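Local coordinates for protein UL37 (Suid herpesvirus 1, PDB 4K70) that serves as an inner tegument protein of the herpesvirus particle, probably acting in the control of viral trafficking, and is represented here by its N-terminal half, at residues G111-A116 with L448-A453; R55-V58 with E64-V67; L68-A73 with E455-L460; L28-A33 with L77-H82. All blocks are in the same frame, centred on the assembly; numbering follows the deposited sequence.

Interaction 1. Residues G111-A116 with L448-A453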
loop_
_atom_site.group_PDB
_atom_site.type_symbol
_atom_site.label_atom_id
_atom_site.label_comp_id
_atom_site.label_asym_id
_atom_site.label_seq_id
_atom_site.Cartn_x
_atom_site.Cartn_y
_atom_site.Cartn_z
ATOM N N GLY A 111 -42.153 -7.359 -12.215
ATOM C CA GLY A 111 -41.842 -8.594 -12.927
ATOM C C GLY A 111 -40.385 -8.699 -13.358
ATOM O O GLY A 111 -40.080 -9.189 -14.445
ATOM N N LEU A 112 -39.475 -8.226 -12.507
ATOM C CA LEU A 112 -38.043 -8.305 -12.794
ATOM C C LEU A 112 -37.351 -9.119 -11.713
ATOM O O LEU A 112 -37.968 -9.497 -10.725
ATOM C CB LEU A 112 -37.420 -6.909 -12.860
ATOM C CG LEU A 112 -37.818 -5.947 -13.982
ATOM C CD1 LEU A 112 -37.250 -4.564 -13.714
ATOM C CD2 LEU A 112 -37.361 -6.446 -15.341
ATOM N N ARG A 113 -36.063 -9.378 -11.896
ATOM C CA ARG A 113 -35.332 -10.247 -10.980
ATOM C C ARG A 113 -34.679 -9.483 -9.835
ATOM O O ARG A 113 -34.321 -8.316 -9.988
ATOM C CB ARG A 113 -34.247 -11.000 -11.748
ATOM C CG ARG A 113 -34.760 -11.793 -12.955
ATOM C CD ARG A 113 -33.585 -12.314 -13.782
ATOM N NE ARG A 113 -32.839 -11.233 -14.430
ATOM C CZ ARG A 113 -31.542 -11.283 -14.723
ATOM N NH1 ARG A 113 -30.820 -12.359 -14.415
ATOM N NH2 ARG A 113 -30.963 -10.249 -15.322
ATOM N N THR A 114 -34.521 -10.148 -8.693
ATOM C CA THR A 114 -33.678 -9.623 -7.634
ATOM C C THR A 114 -32.284 -10.236 -7.730
ATOM O O THR A 114 -31.375 -9.870 -6.978
ATOM C CB THR A 114 -34.253 -9.938 -6.254
ATOM O OG1 THR A 114 -34.232 -11.355 -6.041
ATOM C CG2 THR A 114 -35.678 -9.405 -6.138
ATOM N N SER A 115 -32.113 -11.149 -8.678
ATOM C CA SER A 115 -30.968 -12.051 -8.666
ATOM C C SER A 115 -29.883 -11.777 -9.707
ATOM O O SER A 115 -29.039 -12.640 -9.945
ATOM C CB SER A 115 -31.466 -13.486 -8.855
ATOM O OG SER A 115 -31.925 -13.633 -10.183
ATOM N N ALA A 116 -29.898 -10.604 -10.336
ATOM C CA ALA A 116 -28.849 -10.260 -11.296
ATOM C C ALA A 116 -27.471 -10.209 -10.622
ATOM O O ALA A 116 -27.378 -10.052 -9.402
ATOM C CB ALA A 116 -29.156 -8.940 -11.982
ATOM N N LEU A 448 -22.361 -7.550 -18.944
ATOM C CA LEU A 448 -22.886 -7.815 -20.281
ATOM C C LEU A 448 -23.783 -9.052 -20.345
ATOM O O LEU A 448 -24.657 -9.137 -21.207
ATOM C CB LEU A 448 -21.749 -7.934 -21.293
ATOM C CG LEU A 448 -21.054 -6.622 -21.642
ATOM C CD1 LEU A 448 -19.968 -6.866 -22.683
ATOM C CD2 LEU A 448 -22.079 -5.606 -22.136
ATOM N N ARG A 449 -23.564 -10.012 -19.449
ATOM C CA ARG A 449 -24.462 -11.158 -19.343
ATOM C C ARG A 449 -25.851 -10.694 -18.906
ATOM O O ARG A 449 -26.869 -11.214 -19.362
ATOM C CB ARG A 449 -23.926 -12.204 -18.360
ATOM C CG ARG A 449 -22.687 -12.983 -18.856
ATOM C CD ARG A 449 -22.453 -14.226 -18.003
ATOM N NE ARG A 449 -22.049 -13.906 -16.630
ATOM C CZ ARG A 449 -20.787 -13.737 -16.247
ATOM N NH1 ARG A 449 -19.805 -13.848 -17.131
ATOM N NH2 ARG A 449 -20.502 -13.456 -14.985
ATOM N N GLU A 450 -25.895 -9.709 -18.016
ATOM C CA GLU A 450 -27.179 -9.181 -17.570
ATOM C C GLU A 450 -27.816 -8.342 -18.670
ATOM O O GLU A 450 -29.039 -8.360 -18.846
ATOM C CB GLU A 450 -27.030 -8.376 -16.275
ATOM C CG GLU A 450 -26.504 -9.197 -15.116
ATOM C CD GLU A 450 -27.331 -10.448 -14.856
ATOM O OE1 GLU A 450 -28.370 -10.650 -15.533
ATOM O OE2 GLU A 450 -26.945 -11.232 -13.960
ATOM N N VAL A 451 -26.985 -7.615 -19.411
ATOM C CA VAL A 451 -27.468 -6.856 -20.553
ATOM C C VAL A 451 -28.038 -7.807 -21.609
ATOM O O VAL A 451 -29.122 -7.575 -22.145
ATOM C CB VAL A 451 -26.370 -5.992 -21.167
ATOM C CG1 VAL A 451 -26.861 -5.346 -22.450
ATOM C CG2 VAL A 451 -25.926 -4.922 -20.175
ATOM N N ALA A 452 -27.314 -8.887 -21.885
ATOM C CA ALA A 452 -27.769 -9.877 -22.858
ATOM C C ALA A 452 -29.053 -10.576 -22.410
ATOM O O ALA A 452 -29.874 -10.955 -23.242
ATOM C CB ALA A 452 -26.679 -10.892 -23.143
ATOM N N ALA A 453 -29.235 -10.738 -21.101
ATOM C CA ALA A 453 -30.471 -11.317 -20.574
ATOM C C ALA A 453 -31.658 -10.382 -20.790
ATOM O O ALA A 453 -32.751 -10.816 -21.153
ATOM C CB ALA A 453 -30.328 -11.648 -19.098
#
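The guanidinium of Arg-113 takes the carboxylate of Glu-450 at its edge, with OE1 in the guanidinium plane. The two flat groups are turned 47° against each other. Seen from the glutamate, NH2 of Arg-113 stands well above the carboxylate plane, 41° out of it. This NH2 makes the main bond of the salt bridge, 2.6 Å from Glu-450 OE1 and nearly straight, while NH1 reaches the same oxygen only weakly, at 3.2 Å and a bent 130°. OE1 takes both nitrogens, but lies well toward NH2. The arginine arrives there through a bend at chi3.

The other carboxylate oxygen lies against the backbone of Ala-116: Glu-450 OE2 is 3.4 Å from Ala-116 CA. It accepts a hydrogen bond from the amide N of Glu-117, so both oxygens of this buried acid have partners. Ala-116 CB packs 3.7 Å from Glu-450 CD, and Ala-453, one turn along the helix, brings its CB to 4.1 Å from Arg-113 NH2. The contact ties the loop between helices 101-109 and 120-137 to helix 438-458; helix 63-78 lies alongside, touching Ala-116 and Glu-450 through Asn-71, and helix 464-481 packs on Val-451.

Interaction 2. Residues R55-V58 with E64-V67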
loop_
_atom_site.group_PDB
_atom_site.type_symbol
_atom_site.label_atom_id
_atom_site.label_comp_id
_atom_site.label_asym_id
_atom_site.label_seq_id
_atom_site.Cartn_x
_atom_site.Cartn_y
_atom_site.Cartn_z
ATOM N N ARG A 55 -40.530 1.524 -12.114
ATOM C CA ARG A 55 -41.666 2.133 -12.787
ATOM C C ARG A 55 -41.336 2.452 -14.237
ATOM O O ARG A 55 -42.204 2.378 -15.107
ATOM C CB ARG A 55 -42.136 3.397 -12.068
ATOM C CG ARG A 55 -42.528 4.483 -13.048
ATOM C CD ARG A 55 -43.829 5.179 -12.666
ATOM N NE ARG A 55 -43.627 6.296 -11.747
ATOM C CZ ARG A 55 -42.798 7.316 -11.959
ATOM N NH1 ARG A 55 -42.057 7.372 -13.061
ATOM N NH2 ARG A 55 -42.701 8.284 -11.055
ATOM N N ALA A 56 -40.084 2.803 -14.503
ATOM C CA ALA A 56 -39.667 3.042 -15.879
ATOM C C ALA A 56 -39.856 1.793 -16.763
ATOM O O ALA A 56 -40.277 1.897 -17.918
ATOM C CB ALA A 56 -38.229 3.522 -15.928
ATOM N N TYR A 57 -39.546 0.618 -16.223
ATOM C CA TYR A 57 -39.675 -0.611 -16.996
ATOM C C TYR A 57 -41.143 -0.965 -17.194
ATOM O O TYR A 57 -41.545 -1.359 -18.283
ATOM C CB TYR A 57 -38.938 -1.774 -16.329
ATOM C CG TYR A 57 -39.169 -3.094 -17.037
ATOM C CD1 TYR A 57 -38.640 -3.325 -18.302
ATOM C CD2 TYR A 57 -39.916 -4.099 -16.444
ATOM C CE1 TYR A 57 -38.851 -4.521 -18.961
ATOM C CE2 TYR A 57 -40.136 -5.306 -17.097
ATOM C CZ TYR A 57 -39.605 -5.511 -18.356
ATOM O OH TYR A 57 -39.820 -6.708 -19.013
ATOM N N VAL A 58 -41.928 -0.830 -16.131
ATOM C CA VAL A 58 -43.367 -1.060 -16.189
ATOM C C VAL A 58 -44.040 -0.258 -17.313
ATOM O O VAL A 58 -44.882 -0.784 -18.038
ATOM C CB VAL A 58 -44.045 -0.731 -14.842
ATOM C CG1 VAL A 58 -45.538 -0.593 -15.020
ATOM C CG2 VAL A 58 -43.749 -1.811 -13.811
ATOM N N GLU A 64 -33.165 -0.900 -21.459
ATOM C CA GLU A 64 -32.419 0.018 -20.600
ATOM C C GLU A 64 -33.007 0.062 -19.191
ATOM O O GLU A 64 -32.280 -0.038 -18.202
ATOM C CB GLU A 64 -32.405 1.429 -21.201
ATOM C CG GLU A 64 -31.560 1.569 -22.468
ATOM C CD GLU A 64 -32.097 0.746 -23.636
ATOM O OE1 GLU A 64 -33.310 0.458 -23.648
ATOM O OE2 GLU A 64 -31.309 0.386 -24.535
ATOM N N ALA A 65 -34.326 0.204 -19.107
ATOM C CA ALA A 65 -35.024 0.234 -17.824
ATOM C C ALA A 65 -34.877 -1.074 -17.058
ATOM O O ALA A 65 -34.762 -1.075 -15.832
ATOM C CB ALA A 65 -36.506 0.556 -18.023
ATOM N N ALA A 66 -34.897 -2.187 -17.787
ATOM C CA ALA A 66 -34.785 -3.499 -17.170
ATOM C C ALA A 66 -33.410 -3.629 -16.527
ATOM O O ALA A 66 -33.288 -4.010 -15.358
ATOM C CB ALA A 66 -34.986 -4.585 -18.211
ATOM N N VAL A 67 -32.387 -3.311 -17.313
ATOM C CA VAL A 67 -30.992 -3.360 -16.874
ATOM C C VAL A 67 -30.736 -2.444 -15.682
ATOM O O VAL A 67 -30.131 -2.854 -14.679
ATOM C CB VAL A 67 -30.039 -2.975 -18.024
ATOM C CG1 VAL A 67 -28.615 -2.747 -17.507
ATOM C CG2 VAL A 67 -30.058 -4.048 -19.104
#
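Tyr-57 and Ala-65 bury nearly equal areas here and account for most of the contact, with Ala-66 next. The pair forms the tight end of a helical hairpin in which helix 39-60 turns through a very short link into helix 63-78. The CA atoms of Tyr-57 and Ala-65 lie only 4.8 Å apart, a separation that leaves room for little more than a methyl group between the two backbones.

That methyl is CB of Ala-65. It presses against the main chain of the first helix, 3.5 Å from Tyr-57 CA, and also meets Tyr-57 CB at 3.8 Å. It touches Ala-56 as well, the two CB atoms standing 4.0 Å apart. With respect to the tyrosine ring, Ala-65 CB lies at the edge, near the ring plane.

The ring itself leaves the backbone with CG anti to N (chi1 174°), which carries it past Ala-65 to the next residue of the second helix. There the CD1 and CE1 atoms along one side of the ring are equally distant from Ala-66 CB, 3.9 Å from CD1. Beyond this pair the ring continues to Leu-112 in the loop after helix 101-109, while Val-23 of helix 20-32 touches Ala-56.

The side-chain contacts are apolar, and the Ala-65 methyl also rests on backbone atoms of Ala-56 and Tyr-57. Beside the covalent turn, the contact between the segments therefore rests on van der Waals fit, and the small alanines let the helices come this close.

Interaction 3. Residues L68-A73 with E455-L460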
loop_
_atom_site.group_PDB
_atom_site.type_symbol
_atom_site.label_atom_id
_atom_site.label_comp_id
_atom_site.label_asym_id
_atom_site.label_seq_id
_atom_site.Cartn_x
_atom_site.Cartn_y
_atom_site.Cartn_z
ATOM N N LEU A 68 -31.206 -1.206 -15.792
ATOM C CA LEU A 68 -31.067 -0.250 -14.703
ATOM C C LEU A 68 -31.642 -0.825 -13.411
ATOM O O LEU A 68 -30.931 -0.953 -12.414
ATOM C CB LEU A 68 -31.750 1.075 -15.050
ATOM C CG LEU A 68 -31.797 2.151 -13.958
ATOM C CD1 LEU A 68 -30.393 2.674 -13.641
ATOM C CD2 LEU A 68 -32.712 3.289 -14.375
ATOM N N ALA A 69 -32.924 -1.181 -13.431
ATOM C CA ALA A 69 -33.607 -1.638 -12.224
ATOM C C ALA A 69 -32.957 -2.870 -11.621
ATOM O O ALA A 69 -32.740 -2.939 -10.407
ATOM C CB ALA A 69 -35.064 -1.916 -12.520
ATOM N N GLU A 70 -32.666 -3.853 -12.471
ATOM C CA GLU A 70 -32.080 -5.108 -12.012
ATOM C C GLU A 70 -30.624 -4.980 -11.515
ATOM O O GLU A 70 -30.200 -5.735 -10.626
ATOM C CB GLU A 70 -32.188 -6.176 -13.107
ATOM C CG GLU A 70 -33.593 -6.780 -13.228
ATOM C CD GLU A 70 -33.667 -7.960 -14.206
ATOM O OE1 GLU A 70 -32.940 -7.956 -15.221
ATOM O OE2 GLU A 70 -34.465 -8.890 -13.949
ATOM N N ASN A 71 -29.870 -4.035 -12.077
ATOM C CA ASN A 71 -28.460 -3.857 -11.695
ATOM C C ASN A 71 -28.117 -2.545 -10.974
ATOM O O ASN A 71 -26.936 -2.190 -10.817
ATOM C CB ASN A 71 -27.572 -4.024 -12.921
ATOM C CG ASN A 71 -27.786 -5.353 -13.607
ATOM O OD1 ASN A 71 -27.164 -6.358 -13.259
ATOM N ND2 ASN A 71 -28.687 -5.370 -14.585
ATOM N N LEU A 72 -29.151 -1.850 -10.508
ATOM C CA LEU A 72 -28.994 -0.582 -9.815
ATOM C C LEU A 72 -28.109 -0.701 -8.581
ATOM O O LEU A 72 -27.330 0.200 -8.281
ATOM C CB LEU A 72 -30.370 -0.022 -9.421
ATOM C CG LEU A 72 -30.353 1.439 -8.992
ATOM C CD1 LEU A 72 -30.026 2.312 -10.192
ATOM C CD2 LEU A 72 -31.688 1.818 -8.379
ATOM N N ALA A 73 -28.235 -1.800 -7.851
ATOM C CA ALA A 73 -27.412 -1.968 -6.659
ATOM C C ALA A 73 -25.908 -1.860 -6.999
ATOM O O ALA A 73 -25.163 -1.116 -6.361
ATOM C CB ALA A 73 -27.727 -3.281 -5.974
ATOM N N GLU A 455 -31.765 -8.090 -23.066
ATOM C CA GLU A 455 -31.918 -8.009 -24.514
ATOM C C GLU A 455 -32.830 -9.118 -25.014
ATOM O O GLU A 455 -33.669 -8.896 -25.882
ATOM C CB GLU A 455 -30.557 -8.093 -25.207
ATOM C CG GLU A 455 -29.789 -6.788 -25.231
ATOM C CD GLU A 455 -28.413 -6.936 -25.856
ATOM O OE1 GLU A 455 -27.960 -8.090 -26.014
ATOM O OE2 GLU A 455 -27.785 -5.903 -26.193
ATOM N N ARG A 456 -32.668 -10.311 -24.452
ATOM C CA ARG A 456 -33.483 -11.453 -24.847
ATOM C C ARG A 456 -34.928 -11.318 -24.382
ATOM O O ARG A 456 -35.852 -11.559 -25.154
ATOM C CB ARG A 456 -32.872 -12.757 -24.341
ATOM C CG ARG A 456 -31.811 -13.319 -25.268
ATOM C CD ARG A 456 -30.484 -13.485 -24.552
ATOM N NE ARG A 456 -30.652 -14.114 -23.244
ATOM C CZ ARG A 456 -29.665 -14.311 -22.377
ATOM N NH1 ARG A 456 -28.433 -13.929 -22.681
ATOM N NH2 ARG A 456 -29.913 -14.888 -21.207
ATOM N N ARG A 457 -35.121 -10.935 -23.122
ATOM C CA ARG A 457 -36.463 -10.698 -22.606
ATOM C C ARG A 457 -37.174 -9.647 -23.452
ATOM O O ARG A 457 -38.381 -9.727 -23.671
ATOM C CB ARG A 457 -36.422 -10.267 -21.137
ATOM C CG ARG A 457 -37.787 -9.907 -20.556
ATOM C CD ARG A 457 -37.693 -9.599 -19.068
ATOM N NE ARG A 457 -36.534 -8.761 -18.789
ATOM C CZ ARG A 457 -35.840 -8.794 -17.656
ATOM N NH1 ARG A 457 -36.191 -9.623 -16.678
ATOM N NH2 ARG A 457 -34.789 -7.999 -17.508
ATOM N N ALA A 458 -36.410 -8.674 -23.936
ATOM C CA ALA A 458 -36.946 -7.610 -24.776
ATOM C C ALA A 458 -37.117 -8.073 -26.218
ATOM O O ALA A 458 -37.821 -7.441 -26.998
ATOM C CB ALA A 458 -36.044 -6.382 -24.718
ATOM N N GLY A 459 -36.461 -9.172 -26.572
ATOM C CA GLY A 459 -36.525 -9.686 -27.927
ATOM C C GLY A 459 -35.636 -8.936 -28.904
ATOM O O GLY A 459 -36.030 -8.699 -30.042
ATOM N N LEU A 460 -34.437 -8.560 -28.463
ATOM C CA LEU A 460 -33.456 -7.929 -29.346
ATOM C C LEU A 460 -32.111 -8.646 -29.272
ATOM O O LEU A 460 -31.906 -9.512 -28.416
ATOM C CB LEU A 460 -33.252 -6.453 -28.996
ATOM C CG LEU A 460 -34.291 -5.726 -28.142
ATOM C CD1 LEU A 460 -33.837 -4.301 -27.868
ATOM C CD2 LEU A 460 -35.644 -5.727 -28.814
#
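Glu-70 and Arg-457 reach for each other from opposite directions and close a two-armed salt bridge between helices 63-78 and 438-458 of this all-helical fold. The backbones remain far apart, 12.8 Å between the CA atoms of Glu-70 and Arg-457, so the charged tips alone span the gap between the segments.

The glutamate chain runs extended beyond CG. Arg-457 is extended through chi1 and chi2 and bends at chi3 (44°), which presents its two terminal nitrogens to the acid. NH2 supplies the stronger arm, a nearly straight bond of 2.9 Å to Glu-70 OE1; NH1 adds a weak one of 3.3 Å to Glu-70 OE2. The carboxylate sits at the guanidinium edge, with OE1 close to that plane, yet the two groups are not coplanar. Their planes are 56° apart, and NH2 meets OE1 from above the carboxylate plane, 57° out of it.

Arg-113, through its NE, also pairs with this carboxylate at OE2, placing Glu-70 between two arginines, an environment that would be expected to favour its charged form although the residue is buried. Leu-112 and Ala-66 touch the guanidinium of Arg-457, and the Tyr-57 hydroxyl packs on CD of the same arginine.

Just past Arg-457 the helix stops in a Schellman motif, in which Gly-459, with positive phi, is the first residue to leave helical geometry. Its amide N returns to Arg-456 O at 2.8 Å, and Leu-460 N closes the wider loop on Glu-455 O at 2.7 Å.

Interaction 4. Residues L28-A33 with L77-H82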
loop_
_atom_site.group_PDB
_atom_site.type_symbol
_atom_site.label_atom_id
_atom_site.label_comp_id
_atom_site.label_asym_id
_atom_site.label_seq_id
_atom_site.Cartn_x
_atom_site.Cartn_y
_atom_site.Cartn_z
ATOM N N LEU A 28 -29.546 6.037 -20.097
ATOM C CA LEU A 28 -28.276 5.901 -20.802
ATOM C C LEU A 28 -27.243 6.879 -20.253
ATOM O O LEU A 28 -26.048 6.581 -20.233
ATOM C CB LEU A 28 -28.463 6.110 -22.308
ATOM C CG LEU A 28 -29.254 5.037 -23.063
ATOM C CD1 LEU A 28 -29.516 5.479 -24.497
ATOM C CD2 LEU A 28 -28.542 3.688 -23.033
ATOM N N GLU A 29 -27.704 8.040 -19.798
ATOM C CA GLU A 29 -26.801 9.033 -19.216
ATOM C C GLU A 29 -26.253 8.558 -17.876
ATOM O O GLU A 29 -25.071 8.751 -17.571
ATOM C CB GLU A 29 -27.505 10.380 -19.057
ATOM C CG GLU A 29 -27.731 11.099 -20.375
ATOM C CD GLU A 29 -28.898 12.065 -20.324
ATOM O OE1 GLU A 29 -29.232 12.542 -19.215
ATOM O OE2 GLU A 29 -29.485 12.336 -21.396
ATOM N N PHE A 30 -27.114 7.932 -17.079
ATOM C CA PHE A 30 -26.681 7.366 -15.813
ATOM C C PHE A 30 -25.646 6.281 -16.074
ATOM O O PHE A 30 -24.628 6.205 -15.383
ATOM C CB PHE A 30 -27.869 6.814 -15.036
ATOM C CG PHE A 30 -27.486 6.095 -13.777
ATOM C CD1 PHE A 30 -27.076 6.798 -12.657
ATOM C CD2 PHE A 30 -27.545 4.713 -13.712
ATOM C CE1 PHE A 30 -26.725 6.133 -11.490
ATOM C CE2 PHE A 30 -27.197 4.042 -12.553
ATOM C CZ PHE A 30 -26.787 4.753 -11.437
ATOM N N PHE A 31 -25.900 5.461 -17.092
ATOM C CA PHE A 31 -24.975 4.402 -17.478
ATOM C C PHE A 31 -23.557 4.930 -17.717
ATOM O O PHE A 31 -22.581 4.203 -17.539
ATOM C CB PHE A 31 -25.488 3.660 -18.721
ATOM C CG PHE A 31 -26.639 2.726 -18.447
ATOM C CD1 PHE A 31 -26.949 2.347 -17.152
ATOM C CD2 PHE A 31 -27.403 2.218 -19.490
ATOM C CE1 PHE A 31 -28.010 1.477 -16.895
ATOM C CE2 PHE A 31 -28.466 1.348 -19.244
ATOM C CZ PHE A 31 -28.769 0.977 -17.947
ATOM N N MET A 32 -23.441 6.198 -18.104
ATOM C CA MET A 32 -22.134 6.774 -18.415
ATOM C C MET A 32 -21.693 7.913 -17.482
ATOM O O MET A 32 -20.641 8.521 -17.687
ATOM C CB MET A 32 -22.095 7.232 -19.872
ATOM C CG MET A 32 -22.099 6.081 -20.865
ATOM S SD MET A 32 -22.024 6.637 -22.574
ATOM C CE MET A 32 -23.680 7.287 -22.778
ATOM N N ALA A 33 -22.486 8.179 -16.452
ATOM C CA ALA A 33 -22.199 9.274 -15.528
ATOM C C ALA A 33 -20.864 9.115 -14.800
ATOM O O ALA A 33 -20.315 8.017 -14.697
ATOM C CB ALA A 33 -23.336 9.442 -14.532
ATOM N N LEU A 77 -23.184 1.293 -6.320
ATOM C CA LEU A 77 -22.005 1.049 -5.500
ATOM C C LEU A 77 -20.714 1.368 -6.246
ATOM O O LEU A 77 -19.685 1.640 -5.624
ATOM C CB LEU A 77 -21.981 -0.408 -5.035
ATOM C CG LEU A 77 -22.541 -0.814 -3.673
ATOM C CD1 LEU A 77 -23.473 0.236 -3.102
ATOM C CD2 LEU A 77 -23.243 -2.164 -3.783
ATOM N N TRP A 78 -20.773 1.349 -7.574
ATOM C CA TRP A 78 -19.565 1.410 -8.404
ATOM C C TRP A 78 -18.769 2.699 -8.219
ATOM O O TRP A 78 -17.532 2.695 -8.219
ATOM C CB TRP A 78 -19.936 1.285 -9.878
ATOM C CG TRP A 78 -18.890 0.631 -10.746
ATOM C CD1 TRP A 78 -17.614 1.066 -10.980
ATOM C CD2 TRP A 78 -19.053 -0.567 -11.526
ATOM N NE1 TRP A 78 -16.969 0.203 -11.850
ATOM C CE2 TRP A 78 -17.835 -0.801 -12.202
ATOM C CE3 TRP A 78 -20.116 -1.458 -11.722
ATOM C CZ2 TRP A 78 -17.648 -1.896 -13.051
ATOM C CZ3 TRP A 78 -19.928 -2.548 -12.571
ATOM C CH2 TRP A 78 -18.705 -2.753 -13.225
ATOM N N ARG A 79 -19.476 3.817 -8.105
ATOM C CA ARG A 79 -18.800 5.105 -7.983
ATOM C C ARG A 79 -18.886 5.627 -6.558
ATOM O O ARG A 79 -18.935 6.829 -6.331
ATOM C CB ARG A 79 -19.372 6.117 -8.977
ATOM C CG ARG A 79 -18.994 5.853 -10.433
ATOM C CD ARG A 79 -19.988 6.495 -11.408
ATOM N NE ARG A 79 -21.292 5.832 -11.377
ATOM C CZ ARG A 79 -21.900 5.299 -12.437
ATOM N NH1 ARG A 79 -21.336 5.362 -13.638
ATOM N NH2 ARG A 79 -23.083 4.706 -12.297
ATOM N N LEU A 80 -18.875 4.714 -5.597
ATOM C CA LEU A 80 -19.076 5.069 -4.198
ATOM C C LEU A 80 -17.824 5.685 -3.549
ATOM O O LEU A 80 -16.720 5.163 -3.679
ATOM C CB LEU A 80 -19.533 3.830 -3.425
ATOM C CG LEU A 80 -20.151 4.037 -2.049
ATOM C CD1 LEU A 80 -21.439 4.827 -2.190
ATOM C CD2 LEU A 80 -20.397 2.693 -1.382
ATOM N N ARG A 81 -17.998 6.807 -2.858
ATOM C CA ARG A 81 -16.920 7.387 -2.063
ATOM C C ARG A 81 -17.201 7.179 -0.577
ATOM O O ARG A 81 -18.062 7.845 0.006
ATOM C CB ARG A 81 -16.734 8.880 -2.356
ATOM C CG ARG A 81 -15.469 9.449 -1.694
ATOM C CD ARG A 81 -15.524 10.944 -1.458
ATOM N NE ARG A 81 -15.381 11.713 -2.687
ATOM C CZ ARG A 81 -14.229 11.904 -3.323
ATOM N NH1 ARG A 81 -13.101 11.355 -2.870
ATOM N NH2 ARG A 81 -14.212 12.630 -4.434
ATOM N N HIS A 82 -16.481 6.240 0.026
ATOM C CA HIS A 82 -16.703 5.872 1.413
ATOM C C HIS A 82 -15.510 6.295 2.251
ATOM O O HIS A 82 -14.367 6.092 1.854
ATOM C CB HIS A 82 -16.901 4.354 1.540
ATOM C CG HIS A 82 -16.953 3.874 2.957
ATOM N ND1 HIS A 82 -17.808 4.419 3.896
ATOM C CD2 HIS A 82 -16.259 2.910 3.599
ATOM C CE1 HIS A 82 -17.634 3.807 5.052
ATOM N NE2 HIS A 82 -16.695 2.885 4.899
HETATM O O HOH W 1 -22.616 2.790 -15.162
#
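Arg-79 meets Phe-30, Phe-31 and Ala-33 with one long side chain that crosses from the end of helix 63-78 to the end of helix 20-32. Its CB points toward segment 28-33, but contact begins farther out, at CD, which lies 3.6 Å from Ala-33 O. A bend at chi3 takes NE past Ala-33 O at 4.1 Å and folds the guanidinium in among the carbonyls. NH1 donates to Ala-33 O at 3.0 Å, although the bond is weak because the N-H is bent well off line, at 120°. The same nitrogen reaches a water at 3.3 Å, and this water donates a firmer bond of 2.8 Å to Phe-31 O, bridging arginine and helix end.

NH2 takes another course, standing 3.8 Å above one face of the Phe-30 ring, offset toward the rim near CZ. Ring and guanidinium planes are 65° apart. CZ of Arg-79 is a long 5.2 Å from the Phe-30 centroid, so any cation-pi attraction is at most weak. Ser-4 of helix 4-12 and Trp-472 of helix 464-481 also pack on the arginine. Three residues on, His-82 is a calcium ligand seen in a structure of this protein, with no calcium bound to this chain here.

A buried positive charge is thus set against carbonyl oxygens at the C-terminal end of a helix, where the helix dipole would be expected to favour it, through weak and water-mediated bonds instead of an ion pair across the segments.

How the interactions relate
Helix 63-78 runs through interactions 2, 3 and 4, and helix 438-458 joins interactions 1 and 3. Interactions 2 and 4 are buried and involve neighbours early in the chain; 1 and 3 are only partly buried and bring together residues more than 300 positions apart. Chemistry follows place: apolar side chains at the hairpin, ionic where the distant helix arrives, and carbonyl, water and ring contacts at interaction 4. Interactions 1 and 3 share one charge network. Leu-112 and Tyr-57 link interactions 1 and 2, while Leu-68 on Phe-30 connects interactions 3 and 4.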